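Local structure of seryl-tRNA synthetase, cytoplasmic (Candida albicans, 3QO8) at residues T246-I251 / E302-T307; C370-D375 / H399-T404. The protein catalyses the two-step attachment of serine to tRNA(Ser), first activating serine with ATP to Ser-AMP and then passing it to the acceptor end of the tRNA. All blocks are in the same frame, centred on the assembly; numbering follows the deposited sequence. Where two conformers were deposited one is given.

Contact 1: T246-I251 / E302-T307; sequences TSEQPI and EQFVLT. With SSA (5'-O-(N-(L-seryl)-sulfamoyl)adenosine), chain B.
The serine-binding end of the class II synthetase active site lies where Thr-246 and Glu-248, at the turn leading into a short helix, face Glu-302 on a strand of the catalytic sheet, with the seryl group of the adenylate analogue SSA between them. Its amino nitrogen N10 is gripped by three side chains: it donates to Glu-302 OE2 over 2.7 Å, to Glu-248 OE1 over 2.8 Å and to Thr-246 OG1 over 3.0 Å. Glu-302 grips the amino group and the hydroxyl of the serine at once, since its other oxygen, OE1, accepts from SSA OG at 2.7 Å. The chain of Glu-302 leaves with CG anti to the backbone N and then bends (chi2 76°), placing CD so that the carboxylate spans N10 and OG. Ser-247 OG packs on Glu-302 CB at 3.2 Å. Glu-248 has two conformers; in the one described it runs extended to N10, and its OE1 is 4.5 Å from Glu-302 OE2, a like-charge pair that the amino group, probably protonated, might offset. Thr-246 OG1 also accepts from Glu-248 N at 3.0 Å, a capping bond that ties two of the three groups holding N10 to each other. Lys-300 donates to this OG1 and forms a salt bridge with Glu-302 OE1. Away from the ligand, the contact turns apolar. Ile-251 CG2 rests against CG and CD2 of Phe-304, at 3.7 Å from CD2, and the Ile-251 carbonyl oxygen lies over one face of the ring. The strand carrying Glu-302 and Phe-304 runs between strands 269-278 and 399-404, while Gln-303 and Val-305 turn to helix 312-329; Ser-247 and Ile-251 also touch strand 269-278, and Pro-250 packs on Phe-179 of the second subunit.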
ATOM      1  N   THR A 246      -1.849  -9.942   3.660  1.00 15.31           N
ATOM      2  CA  THR A 246      -3.267 -10.250   3.481  1.00 15.31           C
ATOM      3  C   THR A 246      -4.032  -9.542   4.585  1.00 16.54           C
ATOM      4  O   THR A 246      -3.517  -9.397   5.694  1.00 16.03           O
ATOM      5  CB  THR A 246      -3.544 -11.798   3.567  1.00 17.95           C
ATOM      6  OG1 THR A 246      -4.925 -12.026   3.872  1.00 14.45           O
ATOM      7  CG2 THR A 246      -2.703 -12.444   4.660  1.00 15.19           C
ATOM      8  N   SER A 247      -5.252  -9.095   4.290  1.00 13.44           N
ATOM      9  CA  SER A 247      -6.057  -8.437   5.317  1.00 13.40           C
ATOM     10  C   SER A 247      -6.377  -9.363   6.491  1.00 17.43           C
ATOM     11  O   SER A 247      -6.797  -8.906   7.557  1.00 18.95           O
ATOM     12  CB  SER A 247      -7.328  -7.792   4.739  1.00 17.35           C
ATOM     13  OG  SER A 247      -8.190  -8.756   4.140  1.00 16.00           O
ATOM     14  N   GLU A 248      -6.174 -10.664   6.283  0.55 16.68           N
ATOM     15  CA  GLU A 248      -6.308 -11.650   7.349  0.55 17.28           C
ATOM     16  C   GLU A 248      -5.512 -11.210   8.574  0.55 17.55           C
ATOM     17  O   GLU A 248      -5.965 -11.328   9.709  0.55 17.16           O
ATOM     18  CB  GLU A 248      -5.804 -13.019   6.877  0.55 13.73           C
ATOM     19  CG  GLU A 248      -5.886 -14.113   7.932  0.55 17.98           C
ATOM     20  CD  GLU A 248      -4.928 -15.288   7.677  0.55 25.63           C
ATOM     21  OE1 GLU A 248      -4.610 -15.604   6.499  0.55 13.47           O
ATOM     22  OE2 GLU A 248      -4.486 -15.893   8.680  0.55 23.04           O
ATOM     23  N   GLN A 249      -4.313 -10.700   8.331  1.00 16.15           N
ATOM     24  CA  GLN A 249      -3.409 -10.344   9.415  1.00 20.56           C
ATOM     25  C   GLN A 249      -3.966  -9.243  10.334  1.00 20.74           C
ATOM     26  O   GLN A 249      -4.163  -9.480  11.529  1.00 16.93           O
ATOM     27  CB  GLN A 249      -2.014 -10.040   8.869  1.00 22.19           C
ATOM     28  CG  GLN A 249      -1.281 -11.329   8.487  1.00 19.82           C
ATOM     29  CD  GLN A 249      -0.194 -11.133   7.432  1.00 23.73           C
ATOM     30  OE1 GLN A 249      -0.087 -10.079   6.806  1.00 19.47           O
ATOM     31  NE2 GLN A 249       0.616 -12.164   7.233  1.00 24.96           N
ATOM     32  N   PRO A 250      -4.253  -8.047   9.784  1.00 14.83           N
ATOM     33  CA  PRO A 250      -4.774  -7.014  10.697  1.00 21.08           C
ATOM     34  C   PRO A 250      -6.201  -7.310  11.189  1.00 17.58           C
ATOM     35  O   PRO A 250      -6.541  -6.992  12.324  1.00 15.89           O
ATOM     36  CB  PRO A 250      -4.729  -5.717   9.853  1.00 13.56           C
ATOM     37  CG  PRO A 250      -4.748  -6.176   8.402  1.00 12.42           C
ATOM     38  CD  PRO A 250      -4.011  -7.540   8.420  1.00 14.83           C
ATOM     39  N   ILE A 251      -7.022  -7.932  10.357  1.00 15.27           N
ATOM     40  CA  ILE A 251      -8.390  -8.211  10.762  1.00 16.26           C
ATOM     41  C   ILE A 251      -8.426  -9.284  11.858  1.00 15.83           C
ATOM     42  O   ILE A 251      -9.279  -9.253  12.741  1.00 18.93           O
ATOM     43  CB  ILE A 251      -9.276  -8.582   9.542  1.00 16.49           C
ATOM     44  CG1 ILE A 251      -9.361  -7.379   8.590  1.00 15.75           C
ATOM     45  CG2 ILE A 251     -10.665  -9.055  10.014  1.00 15.10           C
ATOM     46  CD1 ILE A 251     -10.173  -7.601   7.290  1.00 13.48           C
ATOM     47  N   GLU A 302     -11.375 -10.496   1.270  1.00 18.70           N
ATOM     48  CA  GLU A 302     -11.128 -11.583   2.198  1.00 18.25           C
ATOM     49  C   GLU A 302     -12.385 -11.859   3.027  1.00 24.39           C
ATOM     50  O   GLU A 302     -13.055 -10.925   3.477  1.00 19.93           O
ATOM     51  CB  GLU A 302     -10.012 -11.132   3.161  1.00 14.31           C
ATOM     52  CG  GLU A 302      -9.628 -12.154   4.227  1.00 19.46           C
ATOM     53  CD  GLU A 302      -8.781 -13.294   3.670  1.00 20.09           C
ATOM     54  OE1 GLU A 302      -8.589 -13.340   2.431  1.00 16.42           O
ATOM     55  OE2 GLU A 302      -8.295 -14.135   4.473  1.00 16.97           O
ATOM     56  N   GLN A 303     -12.710 -13.131   3.237  1.00 18.41           N
ATOM     57  CA  GLN A 303     -13.697 -13.496   4.256  1.00 15.47           C
ATOM     58  C   GLN A 303     -12.970 -13.734   5.569  1.00 19.62           C
ATOM     59  O   GLN A 303     -12.031 -14.530   5.624  1.00 19.41           O
ATOM     60  CB  GLN A 303     -14.404 -14.807   3.898  1.00 18.16           C
ATOM     61  CG  GLN A 303     -15.177 -14.796   2.618  1.00 17.42           C
ATOM     62  CD  GLN A 303     -15.857 -16.134   2.390  1.00 22.37           C
ATOM     63  OE1 GLN A 303     -16.749 -16.518   3.139  1.00 19.47           O
ATOM     64  NE2 GLN A 303     -15.416 -16.858   1.371  1.00 19.72           N
ATOM     65  N   PHE A 304     -13.391 -13.066   6.638  1.00 16.79           N
ATOM     66  CA  PHE A 304     -12.807 -13.378   7.931  1.00 13.58           C
ATOM     67  C   PHE A 304     -13.929 -13.530   8.940  1.00 19.19           C
ATOM     68  O   PHE A 304     -14.777 -12.643   9.085  1.00 18.57           O
ATOM     69  CB  PHE A 304     -11.792 -12.328   8.414  1.00 16.10           C
ATOM     70  CG  PHE A 304     -11.056 -12.759   9.670  1.00 15.61           C
ATOM     71  CD1 PHE A 304      -9.847 -13.445   9.580  1.00 22.16           C
ATOM     72  CD2 PHE A 304     -11.607 -12.548  10.919  1.00 18.07           C
ATOM     73  CE1 PHE A 304      -9.184 -13.871  10.722  1.00 20.87           C
ATOM     74  CE2 PHE A 304     -10.954 -12.977  12.076  1.00 20.85           C
ATOM     75  CZ  PHE A 304      -9.745 -13.640  11.978  1.00 20.61           C
ATOM     76  N   VAL A 305     -13.926 -14.655   9.641  1.00 17.88           N
ATOM     77  CA  VAL A 305     -15.050 -15.005  10.498  1.00 17.74           C
ATOM     78  C   VAL A 305     -14.581 -15.507  11.849  1.00 24.25           C
ATOM     79  O   VAL A 305     -13.619 -16.263  11.938  1.00 21.53           O
ATOM     80  CB  VAL A 305     -15.932 -16.102   9.851  1.00 21.44           C
ATOM     81  CG1 VAL A 305     -17.137 -16.410  10.745  1.00 23.10           C
ATOM     82  CG2 VAL A 305     -16.391 -15.672   8.464  1.00 20.56           C
ATOM     83  N   LEU A 306     -15.274 -15.069  12.895  1.00 18.03           N
ATOM     84  CA  LEU A 306     -15.075 -15.580  14.236  1.00 20.21           C
ATOM     85  C   LEU A 306     -16.364 -16.270  14.630  1.00 20.64           C
ATOM     86  O   LEU A 306     -17.455 -15.735  14.417  1.00 23.64           O
ATOM     87  CB  LEU A 306     -14.781 -14.426  15.211  1.00 19.07           C
ATOM     88  CG  LEU A 306     -13.563 -13.537  14.973  1.00 20.06           C
ATOM     89  CD1 LEU A 306     -13.850 -12.523  13.887  1.00 36.92           C
ATOM     90  CD2 LEU A 306     -13.208 -12.776  16.262  1.00 24.05           C
ATOM     91  N   THR A 307     -16.245 -17.468  15.192  1.00 19.53           N
ATOM     92  CA  THR A 307     -17.398 -18.244  15.587  1.00 16.46           C
ATOM     93  C   THR A 307     -17.128 -18.904  16.931  1.00 23.41           C
ATOM     94  O   THR A 307     -15.995 -18.915  17.413  1.00 21.74           O
ATOM     95  CB  THR A 307     -17.654 -19.441  14.622  1.00 25.69           C
ATOM     96  OG1 THR A 307     -16.682 -20.465  14.874  1.00 32.54           O
ATOM     97  CG2 THR A 307     -17.545 -19.029  13.160  1.00 24.86           C
TER
HETATM   98  N10 SSA B 486      -5.771 -14.899   4.098  1.00 14.59           N
HETATM   99  CA  SSA B 486      -5.633 -16.112   3.295  1.00 22.33           C
HETATM  100  CB  SSA B 486      -6.920 -16.372   2.513  1.00 20.82           C
HETATM  101  OG  SSA B 486      -7.084 -15.389   1.471  1.00 20.31           O
HETATM  102  C9  SSA B 486      -4.472 -15.985   2.350  1.00 23.30           C
HETATM  103  O9  SSA B 486      -3.849 -14.936   2.237  1.00 18.85           O
HETATM  104  N8  SSA B 486      -4.172 -17.072   1.646  1.00 16.25           N
HETATM  105  S1  SSA B 486      -3.184 -17.050   0.385  1.00 20.78           S
HETATM  106  O1S SSA B 486      -1.813 -16.829   0.745  1.00 18.88           O
HETATM  107  O2S SSA B 486      -3.313 -18.289  -0.307  1.00 19.97           O
HETATM  108  O5' SSA B 486      -3.629 -15.948  -0.597  1.00 18.15           O
HETATM  109  C5' SSA B 486      -4.969 -15.875  -1.055  1.00 15.62           C
HETATM  110  C4' SSA B 486      -4.975 -15.694  -2.576  1.00 18.17           C
HETATM  111  O4' SSA B 486      -4.289 -14.511  -3.005  1.00 18.07           O
HETATM  112  C3' SSA B 486      -4.286 -16.811  -3.327  1.00 17.98           C
HETATM  113  O3' SSA B 486      -5.147 -17.958  -3.398  1.00 17.45           O
HETATM  114  C2' SSA B 486      -4.042 -16.145  -4.676  1.00 19.10           C
HETATM  115  O2' SSA B 486      -5.251 -16.142  -5.460  1.00 18.77           O
HETATM  116  C1' SSA B 486      -3.728 -14.697  -4.298  1.00 15.27           C
HETATM  117  N9  SSA B 486      -2.267 -14.488  -4.236  1.00 18.06           N
HETATM  118  C8  SSA B 486      -1.415 -14.996  -3.331  1.00 17.51           C
HETATM  119  N7  SSA B 486      -0.166 -14.579  -3.633  1.00 17.60           N
HETATM  120  C5  SSA B 486      -0.256 -13.802  -4.729  1.00 20.02           C
HETATM  121  C6  SSA B 486       0.673 -13.101  -5.474  1.00 18.94           C
HETATM  122  N6  SSA B 486       1.973 -13.146  -5.111  1.00 15.67           N
HETATM  123  N1  SSA B 486       0.262 -12.388  -6.547  1.00 15.97           N
HETATM  124  C2  SSA B 486      -1.031 -12.358  -6.891  1.00 19.65           C
HETATM  125  N3  SSA B 486      -1.955 -13.019  -6.181  1.00 16.94           N
HETATM  126  C4  SSA B 486      -1.582 -13.755  -5.108  1.00 16.74           C

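Contact 2: C370-D375 / H399-T404. With SSA (5'-O-(N-(L-seryl)-sulfamoyl)adenosine), chain B.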
ATOM      1  N   CYS A 370      -9.073 -21.451   1.829  1.00 19.11           N
ATOM      2  CA  CYS A 370     -10.079 -21.349   2.870  1.00 16.95           C
ATOM      3  C   CYS A 370      -9.630 -22.234   4.034  1.00 23.17           C
ATOM      4  O   CYS A 370      -9.465 -23.442   3.866  1.00 19.79           O
ATOM      5  CB  CYS A 370     -11.430 -21.835   2.322  1.00 15.91           C
ATOM      6  SG  CYS A 370     -12.815 -21.851   3.543  1.00 22.28           S
ATOM      7  N   SER A 371      -9.422 -21.634   5.202  1.00 20.58           N
ATOM      8  CA  SER A 371      -8.820 -22.326   6.334  1.00 24.72           C
ATOM      9  C   SER A 371      -9.640 -22.174   7.601  1.00 20.97           C
ATOM     10  O   SER A 371     -10.126 -21.094   7.897  1.00 20.04           O
ATOM     11  CB  SER A 371      -7.425 -21.760   6.617  1.00 19.87           C
ATOM     12  OG  SER A 371      -6.566 -21.912   5.501  1.00 24.34           O
ATOM     13  N   ASN A 372      -9.776 -23.264   8.348  1.00 20.70           N
ATOM     14  CA  ASN A 372     -10.229 -23.203   9.731  1.00 22.05           C
ATOM     15  C   ASN A 372      -8.988 -23.259  10.607  1.00 21.98           C
ATOM     16  O   ASN A 372      -8.252 -24.254  10.594  1.00 23.49           O
ATOM     17  CB  ASN A 372     -11.162 -24.368  10.069  1.00 21.69           C
ATOM     18  CG  ASN A 372     -11.800 -24.230  11.446  1.00 25.88           C
ATOM     19  OD1 ASN A 372     -11.424 -23.360  12.239  1.00 26.19           O
ATOM     20  ND2 ASN A 372     -12.767 -25.097  11.737  1.00 24.14           N
ATOM     21  N   CYS A 373      -8.737 -22.172  11.331  1.00 19.84           N
ATOM     22  CA  CYS A 373      -7.565 -22.058  12.193  1.00 18.39           C
ATOM     23  C   CYS A 373      -7.952 -22.305  13.653  1.00 22.48           C
ATOM     24  O   CYS A 373      -7.166 -22.046  14.570  1.00 23.43           O
ATOM     25  CB  CYS A 373      -6.911 -20.667  12.022  1.00 18.48           C
ATOM     26  SG  CYS A 373      -6.282 -20.389  10.310  1.00 26.72           S
ATOM     27  N   THR A 374      -9.162 -22.821  13.856  1.00 17.79           N
ATOM     28  CA  THR A 374      -9.717 -23.028  15.195  1.00 18.67           C
ATOM     29  C   THR A 374      -9.300 -21.896  16.149  1.00 25.65           C
ATOM     30  O   THR A 374      -9.510 -20.721  15.824  1.00 25.57           O
ATOM     31  CB  THR A 374      -9.432 -24.462  15.760  1.00 25.15           C
ATOM     32  OG1 THR A 374      -8.022 -24.677  15.911  1.00 22.32           O
ATOM     33  CG2 THR A 374     -10.005 -25.524  14.826  1.00 28.38           C
ATOM     34  N   ASP A 375      -8.718 -22.216  17.304  1.00 24.50           N
ATOM     35  CA  ASP A 375      -8.346 -21.157  18.255  1.00 27.06           C
ATOM     36  C   ASP A 375      -6.846 -20.914  18.360  1.00 26.93           C
ATOM     37  O   ASP A 375      -6.371 -20.418  19.374  1.00 27.37           O
ATOM     38  CB  ASP A 375      -8.903 -21.454  19.650  1.00 30.09           C
ATOM     39  CG  ASP A 375      -8.460 -22.816  20.181  1.00 37.32           C
ATOM     40  OD1 ASP A 375      -7.453 -23.359  19.680  1.00 31.05           O
ATOM     41  OD2 ASP A 375      -9.118 -23.337  21.106  1.00 33.87           O
ATOM     42  N   HIS A 399     -13.175 -19.411  17.560  1.00 22.33           N
ATOM     43  CA  HIS A 399     -12.415 -19.961  16.453  1.00 22.07           C
ATOM     44  C   HIS A 399     -12.360 -18.907  15.365  1.00 21.17           C
ATOM     45  O   HIS A 399     -13.325 -18.163  15.182  1.00 20.23           O
ATOM     46  CB  HIS A 399     -13.065 -21.239  15.916  1.00 25.27           C
ATOM     47  CG  HIS A 399     -12.785 -22.450  16.750  1.00 30.10           C
ATOM     48  ND1 HIS A 399     -13.124 -23.723  16.349  1.00 26.84           N
ATOM     49  CD2 HIS A 399     -12.192 -22.582  17.961  1.00 31.03           C
ATOM     50  CE1 HIS A 399     -12.756 -24.588  17.277  1.00 30.32           C
ATOM     51  NE2 HIS A 399     -12.187 -23.923  18.264  1.00 27.16           N
ATOM     52  N   CYS A 400     -11.222 -18.838  14.676  1.00 21.17           N
ATOM     53  CA  CYS A 400     -11.044 -17.953  13.531  1.00 19.69           C
ATOM     54  C   CYS A 400     -10.902 -18.755  12.251  1.00 22.48           C
ATOM     55  O   CYS A 400     -10.189 -19.756  12.201  1.00 22.09           O
ATOM     56  CB  CYS A 400      -9.814 -17.071  13.702  1.00 16.96           C
ATOM     57  SG  CYS A 400      -9.871 -16.167  15.283  1.00 32.16           S
ATOM     58  N   LEU A 401     -11.584 -18.283  11.221  1.00 16.94           N
ATOM     59  CA  LEU A 401     -11.487 -18.866   9.898  1.00 15.78           C
ATOM     60  C   LEU A 401     -11.220 -17.742   8.931  1.00 18.46           C
ATOM     61  O   LEU A 401     -11.638 -16.601   9.161  1.00 21.83           O
ATOM     62  CB  LEU A 401     -12.802 -19.538   9.524  1.00 17.63           C
ATOM     63  CG  LEU A 401     -13.315 -20.644  10.450  1.00 21.13           C
ATOM     64  CD1 LEU A 401     -14.387 -20.096  11.381  1.00 16.82           C
ATOM     65  CD2 LEU A 401     -13.882 -21.792   9.603  1.00 19.11           C
ATOM     66  N   ASN A 402     -10.523 -18.051   7.847  1.00 16.78           N
ATOM     67  CA  ASN A 402     -10.316 -17.065   6.808  1.00 16.44           C
ATOM     68  C   ASN A 402     -10.401 -17.750   5.462  1.00 18.59           C
ATOM     69  O   ASN A 402     -10.028 -18.924   5.327  1.00 19.43           O
ATOM     70  CB  ASN A 402      -8.972 -16.348   6.983  1.00 15.59           C
ATOM     71  CG  ASN A 402      -7.778 -17.250   6.692  1.00 22.45           C
ATOM     72  OD1 ASN A 402      -7.332 -17.367   5.540  1.00 18.23           O
ATOM     73  ND2 ASN A 402      -7.245 -17.884   7.736  1.00 18.90           N
ATOM     74  N   SER A 403     -10.927 -17.034   4.475  1.00 17.85           N
ATOM     75  CA  SER A 403     -10.984 -17.562   3.120  1.00 15.29           C
ATOM     76  C   SER A 403     -10.907 -16.438   2.105  1.00 20.60           C
ATOM     77  O   SER A 403     -11.583 -15.420   2.237  1.00 18.42           O
ATOM     78  CB  SER A 403     -12.254 -18.391   2.905  1.00 19.81           C
ATOM     79  OG  SER A 403     -12.398 -18.763   1.536  1.00 17.80           O
ATOM     80  N   THR A 404     -10.076 -16.615   1.086  1.00 18.30           N
ATOM     81  CA  THR A 404     -10.107 -15.689  -0.024  1.00 17.99           C
ATOM     82  C   THR A 404     -11.537 -15.623  -0.556  1.00 21.77           C
ATOM     83  O   THR A 404     -12.197 -16.647  -0.666  1.00 19.22           O
ATOM     84  CB  THR A 404      -9.224 -16.182  -1.170  1.00 16.15           C
ATOM     85  OG1 THR A 404      -7.957 -16.611  -0.652  1.00 15.86           O
ATOM     86  CG2 THR A 404      -9.036 -15.081  -2.209  1.00 12.18           C
TER
HETATM   87  N10 SSA B 486      -5.771 -14.899   4.098  1.00 14.59           N
HETATM   88  CA  SSA B 486      -5.633 -16.112   3.295  1.00 22.33           C
HETATM   89  CB  SSA B 486      -6.920 -16.372   2.513  1.00 20.82           C
HETATM   90  OG  SSA B 486      -7.084 -15.389   1.471  1.00 20.31           O
HETATM   91  C9  SSA B 486      -4.472 -15.985   2.350  1.00 23.30           C
HETATM   92  O9  SSA B 486      -3.849 -14.936   2.237  1.00 18.85           O
HETATM   93  N8  SSA B 486      -4.172 -17.072   1.646  1.00 16.25           N
HETATM   94  S1  SSA B 486      -3.184 -17.050   0.385  1.00 20.78           S
HETATM   95  O1S SSA B 486      -1.813 -16.829   0.745  1.00 18.88           O
HETATM   96  O2S SSA B 486      -3.313 -18.289  -0.307  1.00 19.97           O
HETATM   97  O5' SSA B 486      -3.629 -15.948  -0.597  1.00 18.15           O
HETATM   98  C5' SSA B 486      -4.969 -15.875  -1.055  1.00 15.62           C
HETATM   99  C4' SSA B 486      -4.975 -15.694  -2.576  1.00 18.17           C
HETATM  100  O4' SSA B 486      -4.289 -14.511  -3.005  1.00 18.07           O
HETATM  101  C3' SSA B 486      -4.286 -16.811  -3.327  1.00 17.98           C
HETATM  102  O3' SSA B 486      -5.147 -17.958  -3.398  1.00 17.45           O
HETATM  103  C2' SSA B 486      -4.042 -16.145  -4.676  1.00 19.10           C
HETATM  104  O2' SSA B 486      -5.251 -16.142  -5.460  1.00 18.77           O
HETATM  105  C1' SSA B 486      -3.728 -14.697  -4.298  1.00 15.27           C
HETATM  106  N9  SSA B 486      -2.267 -14.488  -4.236  1.00 18.06           N
HETATM  107  C8  SSA B 486      -1.415 -14.996  -3.331  1.00 17.51           C
HETATM  108  N7  SSA B 486      -0.166 -14.579  -3.633  1.00 17.60           N
HETATM  109  C5  SSA B 486      -0.256 -13.802  -4.729  1.00 20.02           C
HETATM  110  C6  SSA B 486       0.673 -13.101  -5.474  1.00 18.94           C
HETATM  111  N6  SSA B 486       1.973 -13.146  -5.111  1.00 15.67           N
HETATM  112  N1  SSA B 486       0.262 -12.388  -6.547  1.00 15.97           N
HETATM  113  C2  SSA B 486      -1.031 -12.358  -6.891  1.00 19.65           C
HETATM  114  N3  SSA B 486      -1.955 -13.019  -6.181  1.00 16.94           N
HETATM  115  C4  SSA B 486      -1.582 -13.755  -5.108  1.00 16.74           C
HETATM  116  O   HOH W   1      -6.811 -19.593   4.064  1.00 22.34           O
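Thr-374 lies over one face of the His-399 imidazole, its CB 3.7 Å from the ring centroid and 10° off the normal, a CH-pi contact. Ser-312 binds His-399 ND1, while Thr-374 OG1 bonds to Asn-110. Asn-372 OD1 accepts from Thr-374 N at 2.8 Å, an Asx turn with the donor above the carbonyl plane; the amide's CG meets Leu-401 CD2 at 3.7 Å. Earlier, the strands pair antiparallel: Ser-371 and Asn-402 exchange both backbone bonds, that from Ser-371 N to Asn-402 O nearly straight at 173°. Further on, Cys-373 N donates to Cys-400 O and Cys-400 N to Thr-374 O. In Asn-402, chi2 (87°) turns OD1 to the ligand, 3.1 Å from SSA CA, and ND2 packs near Cys-373 SG. This OD1 accepts from a water also bonded to Ser-371 OG. Thr-404 OG1 donates to SSA OG at 2.6 Å and is itself held by the N-H of Ser-369, a magnesium-site residue. The serine hydroxyl thus accepts from Thr-404 while donating to Glu-302 OE1, an arrangement consistent with selection for a hydroxyl at this position.

Both segments of contact 1 precede those of contact 2 in the sequence, and the centres of the two contacts lie 8 Å apart within the class II catalytic core. They share one mixed sheet, where strands 297-307 and 399-404 are antiparallel neighbours; probable backbone hydrogen bonds join Gln-303 N to Ser-403 O at 2.7 Å and Thr-307 O to His-399 N at 2.9 Å. Strand 363-372 continues the sheet beyond 399-404. Asn-402 of contact 2 also packs against Glu-248 and Glu-302 of contact 1. Three of the four segments, 246-251, 302-307 and 399-404, touch the seryl group of the same SSA molecule, while 370-375 backs 399-404 from the next strand.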